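Local coordinates for HpcH/HpaI aldolase/citrate lyase family protein (Burkholderia cenocepacia, PDB 4MF4) that belongs to the HpcH/HpaI aldolase/citrate lyase family and folds as a closed eight-stranded parallel beta/alpha barrel, at residues K17-R21 and V183-F187. Where two conformers were deposited one is given. Residues are numbered along the deposited sequence.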
loop_
_atom_site.group_PDB
_atom_site.type_symbol
_atom_site.label_atom_id
_atom_site.label_comp_id
_atom_site.label_asym_id
_atom_site.label_seq_id
_atom_site.Cartn_x
_atom_site.Cartn_y
_atom_site.Cartn_z
ATOM N N LYS A 17 -31.929 4.083 3.751
ATOM C CA LYS A 17 -32.998 3.128 3.478
ATOM C C LYS A 17 -34.348 3.662 3.955
ATOM O O LYS A 17 -35.358 3.543 3.248
ATOM C CB LYS A 17 -32.751 1.784 4.162
ATOM C CG LYS A 17 -33.659 0.679 3.681
ATOM C CD LYS A 17 -33.469 -0.622 4.484
ATOM C CE LYS A 17 -34.384 -1.752 3.975
ATOM N NZ LYS A 17 -34.019 -3.102 4.524
ATOM N N GLN A 18 -34.351 4.210 5.175
ATOM C CA GLN A 18 -35.590 4.654 5.790
ATOM C C GLN A 18 -36.185 5.801 4.959
ATOM O O GLN A 18 -37.377 5.796 4.630
ATOM C CB GLN A 18 -35.333 5.027 7.251
ATOM C CG GLN A 18 -36.506 5.656 7.981
ATOM C CD GLN A 18 -36.487 7.175 7.862
ATOM O OE1 GLN A 18 -35.528 7.836 8.294
ATOM N NE2 GLN A 18 -37.532 7.736 7.265
ATOM N N ARG A 19 -35.354 6.783 4.625
ATOM C CA ARG A 19 -35.799 7.890 3.777
ATOM C C ARG A 19 -36.250 7.419 2.393
ATOM O O ARG A 19 -37.302 7.857 1.917
ATOM C CB ARG A 19 -34.721 8.960 3.665
ATOM C CG ARG A 19 -34.552 9.779 4.940
ATOM C CD ARG A 19 -33.336 10.688 4.853
ATOM N NE ARG A 19 -32.093 10.025 5.211
ATOM C CZ ARG A 19 -30.896 10.550 4.993
ATOM N NH1 ARG A 19 -30.805 11.713 4.385
ATOM N NH2 ARG A 19 -29.801 9.908 5.340
ATOM N N LEU A 20 -35.492 6.518 1.764
ATOM C CA LEU A 20 -35.887 5.962 0.439
ATOM C C LEU A 20 -37.276 5.313 0.436
ATOM O O LEU A 20 -38.048 5.518 -0.509
ATOM C CB LEU A 20 -34.898 4.929 -0.082
ATOM C CG LEU A 20 -33.567 5.420 -0.660
ATOM C CD1 LEU A 20 -32.734 4.184 -0.856
ATOM C CD2 LEU A 20 -33.712 6.197 -1.960
ATOM N N ARG A 21 -37.566 4.517 1.469
ATOM C CA ARG A 21 -38.843 3.798 1.583
ATOM C C ARG A 21 -39.978 4.686 2.091
ATOM O O ARG A 21 -41.120 4.434 1.747
ATOM C CB ARG A 21 -38.750 2.609 2.565
ATOM C CG ARG A 21 -37.957 1.390 2.098
ATOM C CD ARG A 21 -38.125 0.302 3.156
ATOM N NE ARG A 21 -37.409 -0.947 2.911
ATOM C CZ ARG A 21 -37.757 -1.886 2.023
ATOM N NH1 ARG A 21 -38.824 -1.728 1.229
ATOM N NH2 ARG A 21 -37.013 -2.999 1.907
ATOM N N VAL A 183 -36.224 -4.611 -3.266
ATOM C CA VAL A 183 -35.690 -3.561 -4.144
ATOM C C VAL A 183 -36.103 -2.207 -3.570
ATOM O O VAL A 183 -37.282 -1.874 -3.546
ATOM C CB VAL A 183 -36.204 -3.696 -5.602
ATOM C CG1 VAL A 183 -35.931 -2.425 -6.423
ATOM C CG2 VAL A 183 -35.559 -4.891 -6.251
ATOM N N ASP A 184 -35.148 -1.424 -3.075
ATOM C CA ASP A 184 -35.486 -0.150 -2.398
ATOM C C ASP A 184 -35.353 1.045 -3.356
ATOM O O ASP A 184 -35.838 2.129 -3.055
ATOM C CB ASP A 184 -34.604 0.087 -1.173
ATOM C CG ASP A 184 -34.653 -1.071 -0.166
ATOM O OD1 ASP A 184 -35.785 -1.443 0.276
ATOM O OD2 ASP A 184 -33.577 -1.639 0.150
ATOM N N CYS A 185 -34.708 0.869 -4.512
ATOM C CA CYS A 185 -34.547 1.974 -5.430
ATOM C C CYS A 185 -34.231 1.473 -6.819
ATOM O O CYS A 185 -33.442 0.555 -6.941
ATOM C CB CYS A 185 -33.360 2.822 -4.968
ATOM S SG CYS A 185 -33.107 4.330 -5.954
ATOM N N LEU A 186 -34.785 2.101 -7.853
ATOM C CA LEU A 186 -34.415 1.792 -9.226
ATOM C C LEU A 186 -33.452 2.876 -9.648
ATOM O O LEU A 186 -33.789 4.050 -9.520
ATOM C CB LEU A 186 -35.621 1.820 -10.165
ATOM C CG LEU A 186 -36.804 0.938 -9.846
ATOM C CD1 LEU A 186 -38.008 1.284 -10.724
ATOM C CD2 LEU A 186 -36.411 -0.517 -9.963
ATOM N N PHE A 187 -32.280 2.522 -10.185
ATOM C CA PHE A 187 -31.322 3.566 -10.562
ATOM C C PHE A 187 -31.071 3.600 -12.068
ATOM O O PHE A 187 -30.734 2.600 -12.662
ATOM C CB PHE A 187 -30.033 3.343 -9.781
ATOM C CG PHE A 187 -29.030 4.460 -9.912
ATOM C CD1 PHE A 187 -28.129 4.458 -10.940
ATOM C CD2 PHE A 187 -28.961 5.456 -8.969
ATOM C CE1 PHE A 187 -27.171 5.439 -11.033
ATOM C CE2 PHE A 187 -28.012 6.457 -9.054
ATOM C CZ PHE A 187 -27.104 6.430 -10.074
HETATM O O HOH W 1 -38.285 3.046 -2.200
#
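Asp184 is the residue most buried by this contact. Its CA-to-CB bond points toward the helix, and its carboxylate meets the guanidinium of Arg21 and the aliphatic CE of Lys17. Arg21 forms a salt bridge with it, NH2 of Arg21 to OD1 of Asp184 at 2.6 Å. OD1 sits too close to its neighbour in the model, so this short distance should be read with caution. As modelled, OD1 lies over one face of the guanidinium. The other oxygen, OD2, accepts a hydrogen bond from the backbone N of Val161. Lys17 brings its CE to 3.9 Å from OD2 of Asp184, but its NZ is hydrogen-bonded to the backbone O atoms of Val159 and Ala157. Leu20 supplies the apolar part. CD1 of Leu20 lies 4.4 Å from CB of Cys185, and both side chains also touch Leu246. The protein is a TIM barrel. Strand 185-188 is the sixth of eight parallel strands, and Asp184 lies at the N-terminal end of this strand region. Helix 15-22 precedes the first strand, 27-32, and packs across this end of the barrel, where Leu20 also reaches Leu27. The backbones approach to 6.5 Å between the CA atoms of Arg21 and Asp184. No direct hydrogen bond joins the two segments. A water instead donates to O of Leu20 at 3.0 Å and to O of Asp184 at 2.7 Å.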